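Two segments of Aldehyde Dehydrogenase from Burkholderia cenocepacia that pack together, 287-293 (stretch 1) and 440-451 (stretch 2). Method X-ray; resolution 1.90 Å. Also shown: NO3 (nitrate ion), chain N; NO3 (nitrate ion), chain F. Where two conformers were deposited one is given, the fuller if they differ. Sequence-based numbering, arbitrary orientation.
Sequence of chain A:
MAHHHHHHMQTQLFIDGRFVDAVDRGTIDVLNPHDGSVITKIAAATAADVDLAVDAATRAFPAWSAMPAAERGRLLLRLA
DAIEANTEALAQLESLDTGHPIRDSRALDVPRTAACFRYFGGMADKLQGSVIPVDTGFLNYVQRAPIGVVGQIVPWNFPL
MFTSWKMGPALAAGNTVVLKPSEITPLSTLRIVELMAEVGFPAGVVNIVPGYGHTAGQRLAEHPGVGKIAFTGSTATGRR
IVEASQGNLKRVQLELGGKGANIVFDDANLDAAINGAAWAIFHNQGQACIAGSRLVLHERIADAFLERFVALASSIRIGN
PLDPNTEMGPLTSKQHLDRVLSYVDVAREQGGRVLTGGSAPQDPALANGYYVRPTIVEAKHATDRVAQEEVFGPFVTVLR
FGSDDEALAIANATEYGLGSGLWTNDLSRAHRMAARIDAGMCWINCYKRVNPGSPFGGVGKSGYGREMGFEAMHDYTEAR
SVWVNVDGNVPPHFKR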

# COMPACT_ATOMS: atom_id res chain seq x y z
N GLN A 287 -25.42 -17.14 19.06
CA GLN A 287 -25.47 -17.57 17.67
C GLN A 287 -24.55 -16.66 16.86
O GLN A 287 -24.98 -15.77 16.10
CB GLN A 287 -26.92 -17.51 17.16
CG GLN A 287 -27.87 -18.39 17.95
CD GLN A 287 -29.35 -18.07 17.67
OE1 GLN A 287 -30.15 -18.97 17.43
NE2 GLN A 287 -29.69 -16.80 17.70
N ALA A 288 -23.26 -16.86 17.10
CA ALA A 288 -22.22 -16.05 16.53
C ALA A 288 -21.01 -16.95 16.38
O ALA A 288 -20.59 -17.59 17.33
CB ALA A 288 -21.89 -14.86 17.43
N CYS A 289 -20.45 -17.02 15.19
CA CYS A 289 -19.32 -17.90 14.98
C CYS A 289 -18.10 -17.42 15.77
O CYS A 289 -17.19 -18.22 16.02
CB CYS A 289 -19.03 -18.06 13.49
SG CYS A 289 -20.43 -18.67 12.51
N ILE A 290 -18.08 -16.15 16.19
CA ILE A 290 -17.01 -15.64 17.08
C ILE A 290 -17.35 -15.57 18.56
O ILE A 290 -16.63 -14.92 19.33
CB ILE A 290 -16.54 -14.23 16.65
CG1 ILE A 290 -17.73 -13.27 16.48
CG2 ILE A 290 -15.72 -14.38 15.38
CD1 ILE A 290 -17.32 -11.80 16.36
N ALA A 291 -18.44 -16.24 18.95
CA ALA A 291 -18.85 -16.24 20.35
C ALA A 291 -17.72 -16.70 21.23
O ALA A 291 -17.01 -17.62 20.87
CB ALA A 291 -20.03 -17.14 20.55
N GLY A 292 -17.59 -16.09 22.41
CA GLY A 292 -16.65 -16.53 23.42
C GLY A 292 -17.17 -17.77 24.13
O GLY A 292 -17.56 -17.71 25.30
N SER A 293 -17.14 -18.91 23.43
CA SER A 293 -17.79 -20.13 23.94
C SER A 293 -16.95 -20.97 24.90
O SER A 293 -17.47 -21.94 25.49
CB SER A 293 -18.27 -21.02 22.79
OG SER A 293 -17.22 -21.28 21.85
N GLY A 440 -7.76 -15.90 13.50
CA GLY A 440 -7.66 -14.75 12.60
C GLY A 440 -7.80 -13.42 13.32
O GLY A 440 -7.42 -12.38 12.77
N MET A 441 -8.35 -13.46 14.53
CA MET A 441 -8.67 -12.27 15.30
C MET A 441 -8.44 -12.53 16.79
O MET A 441 -8.80 -13.60 17.28
CB MET A 441 -10.12 -11.88 15.06
CG MET A 441 -10.45 -11.64 13.60
SD MET A 441 -12.22 -11.56 13.31
CE MET A 441 -12.63 -13.29 13.36
N CYS A 442 -7.85 -11.56 17.47
CA CYS A 442 -7.61 -11.66 18.91
C CYS A 442 -7.96 -10.33 19.57
O CYS A 442 -7.41 -9.30 19.22
CB CYS A 442 -6.16 -12.03 19.21
SG CYS A 442 -5.88 -12.31 20.97
N TRP A 443 -8.88 -10.37 20.52
CA TRP A 443 -9.37 -9.20 21.23
C TRP A 443 -8.78 -9.17 22.61
O TRP A 443 -8.93 -10.14 23.38
CB TRP A 443 -10.92 -9.22 21.31
CG TRP A 443 -11.60 -9.15 19.98
CD1 TRP A 443 -11.65 -8.05 19.16
CD2 TRP A 443 -12.28 -10.20 19.27
NE1 TRP A 443 -12.32 -8.36 18.01
CE2 TRP A 443 -12.72 -9.67 18.04
CE3 TRP A 443 -12.58 -11.53 19.56
CZ2 TRP A 443 -13.43 -10.41 17.10
CZ3 TRP A 443 -13.27 -12.28 18.63
CH2 TRP A 443 -13.69 -11.71 17.41
N ILE A 444 -8.12 -8.06 22.95
CA ILE A 444 -7.48 -7.90 24.26
C ILE A 444 -8.27 -6.87 25.07
O ILE A 444 -8.40 -5.72 24.64
CB ILE A 444 -6.02 -7.47 24.16
CG1 ILE A 444 -5.25 -8.49 23.33
CG2 ILE A 444 -5.43 -7.36 25.56
CD1 ILE A 444 -3.93 -7.98 22.79
N ASN A 445 -8.77 -7.31 26.22
CA ASN A 445 -9.61 -6.48 27.10
C ASN A 445 -10.91 -5.99 26.45
O ASN A 445 -11.44 -4.92 26.78
CB ASN A 445 -8.77 -5.35 27.72
CG ASN A 445 -7.78 -5.88 28.76
OD1 ASN A 445 -7.94 -6.98 29.30
ND2 ASN A 445 -6.73 -5.11 29.03
N CYS A 446 -11.41 -6.81 25.53
CA CYS A 446 -12.65 -6.56 24.79
C CYS A 446 -12.97 -7.88 24.11
O CYS A 446 -12.21 -8.84 24.23
CB CYS A 446 -12.50 -5.41 23.79
SG CYS A 446 -11.22 -5.61 22.51
N TYR A 447 -14.10 -7.95 23.45
CA TYR A 447 -14.44 -9.15 22.67
C TYR A 447 -15.44 -8.79 21.58
O TYR A 447 -16.26 -7.91 21.75
CB TYR A 447 -15.00 -10.27 23.55
CG TYR A 447 -14.52 -11.66 23.15
CD1 TYR A 447 -13.33 -12.18 23.64
CD2 TYR A 447 -15.28 -12.45 22.31
CE1 TYR A 447 -12.89 -13.46 23.28
CE2 TYR A 447 -14.87 -13.73 21.95
CZ TYR A 447 -13.67 -14.23 22.42
OH TYR A 447 -13.30 -15.50 22.08
N LYS A 448 -15.36 -9.52 20.48
CA LYS A 448 -16.24 -9.33 19.33
C LYS A 448 -16.25 -7.89 18.81
O LYS A 448 -17.31 -7.36 18.47
CB LYS A 448 -17.68 -9.78 19.63
CG LYS A 448 -17.82 -11.17 20.17
CD LYS A 448 -19.15 -11.84 19.85
CE LYS A 448 -20.36 -11.06 20.35
NZ LYS A 448 -21.57 -11.60 19.64
N ARG A 449 -15.10 -7.22 18.79
CA ARG A 449 -15.05 -5.94 18.13
C ARG A 449 -14.92 -6.21 16.63
O ARG A 449 -14.00 -6.90 16.19
CB ARG A 449 -13.90 -5.06 18.60
CG ARG A 449 -13.82 -4.87 20.12
CD ARG A 449 -15.09 -4.24 20.66
NE ARG A 449 -15.33 -2.93 20.09
CZ ARG A 449 -16.25 -2.08 20.54
NH1 ARG A 449 -17.04 -2.40 21.56
NH2 ARG A 449 -16.39 -0.88 19.97
N VAL A 450 -15.87 -5.64 15.89
CA VAL A 450 -15.90 -5.75 14.43
C VAL A 450 -16.02 -4.35 13.83
O VAL A 450 -16.76 -3.48 14.34
CB VAL A 450 -16.99 -6.72 13.92
CG1 VAL A 450 -16.72 -8.13 14.39
CG2 VAL A 450 -18.37 -6.29 14.37
N ASN A 451 -15.26 -4.10 12.76
CA ASN A 451 -15.24 -2.83 12.08
C ASN A 451 -15.12 -3.14 10.60
O ASN A 451 -14.39 -4.09 10.22
CB ASN A 451 -14.08 -1.97 12.59
CG ASN A 451 -13.89 -0.69 11.82
OD1 ASN A 451 -13.35 -0.69 10.72
ND2 ASN A 451 -14.29 0.42 12.40
N NO3 N . -14.48 -1.06 17.15
O1 NO3 N . -13.91 -0.95 18.22
O2 NO3 N . -14.20 -0.15 16.13
O3 NO3 N . -15.39 -2.11 16.99
N NO3 F . -21.01 -10.38 16.45
O1 NO3 F . -20.64 -10.04 15.32
O2 NO3 F . -21.60 -9.47 17.32
O3 NO3 F . -20.88 -11.69 16.88
O HOH W 1 -14.07 -15.77 19.25

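Stretch 1 has no regular helix or strand, but a type I beta turn runs from A288 to A291, closed by a backbone hydrogen bond from A291 N to A288 O at 3.0 Å. The turn carries I290 at its third position, with CA-to-CB directed toward stretch 2. Stretch 2 enters as a strand, 441-444, and continues as a loop that folds back beside it. The strand is tied to the loop by the indole of W443, whose NE1 donates to R449 O at 2.9 Å. The CA atoms come nearest at I290 and K448, 6.7 Å apart, and no direct hydrogen bond crosses between the stretches.

What crosses instead is mainly one isoleucine. I290 is buried and has by far the largest area covered by the other stretch, 113 Å² of a total of 312 Å² summed over both sides. With chi1 in p and chi2 in t, I290 CD1 lies 3.8 Å from W443 CH2, 3.9 Å from K448 CB and 4.2 Å from V450 CG1, while I290 CG2 sits 3.8 Å from M441 CE. A branched aliphatic chain suits this place because it fills a pocket supplied by strand and loop; W443 CH2 lies against both I290 CD1 and I290 CG2, and the long, unbranched M441 extends its terminal methyl to I290 CG2.

Y447 handles the backbone side of the turn. I290 O lies at the edge of its ring, near the ring plane, 3.4 Å from Y447 CE2. Water 1 completes the link, donating to I290 O at 2.7 Å and to Y447 OH at 2.9 Å, so a carbonyl in a buried setting finds its polar partner through solvent. G292 fits beside the same ring, with G292 CA 3.6 Å from Y447 CE2. An ideal CB on G292 would come within 3.4 Å of Y447 CE2, a tight approach, so the absence of a side chain suits the spacing.

K448 serves two chemistries. Its CB-to-CD portion runs past the turn, with K448 CD 4.4 Å from A291 CA, and K448 NZ reaches 4.0 Å from A288 CB. The charged end is satisfied in part by a nitrate ion, probably from the crystallisation liquor: K448 NZ donates to O3 of the chain F nitrate at 2.8 Å and, weakly, to its O2 at 3.1 Å. The rule is economical: one branched apolar residue on a tight turn, a pocket drawn from strand and loop, and a water for the I290 carbonyl oxygen.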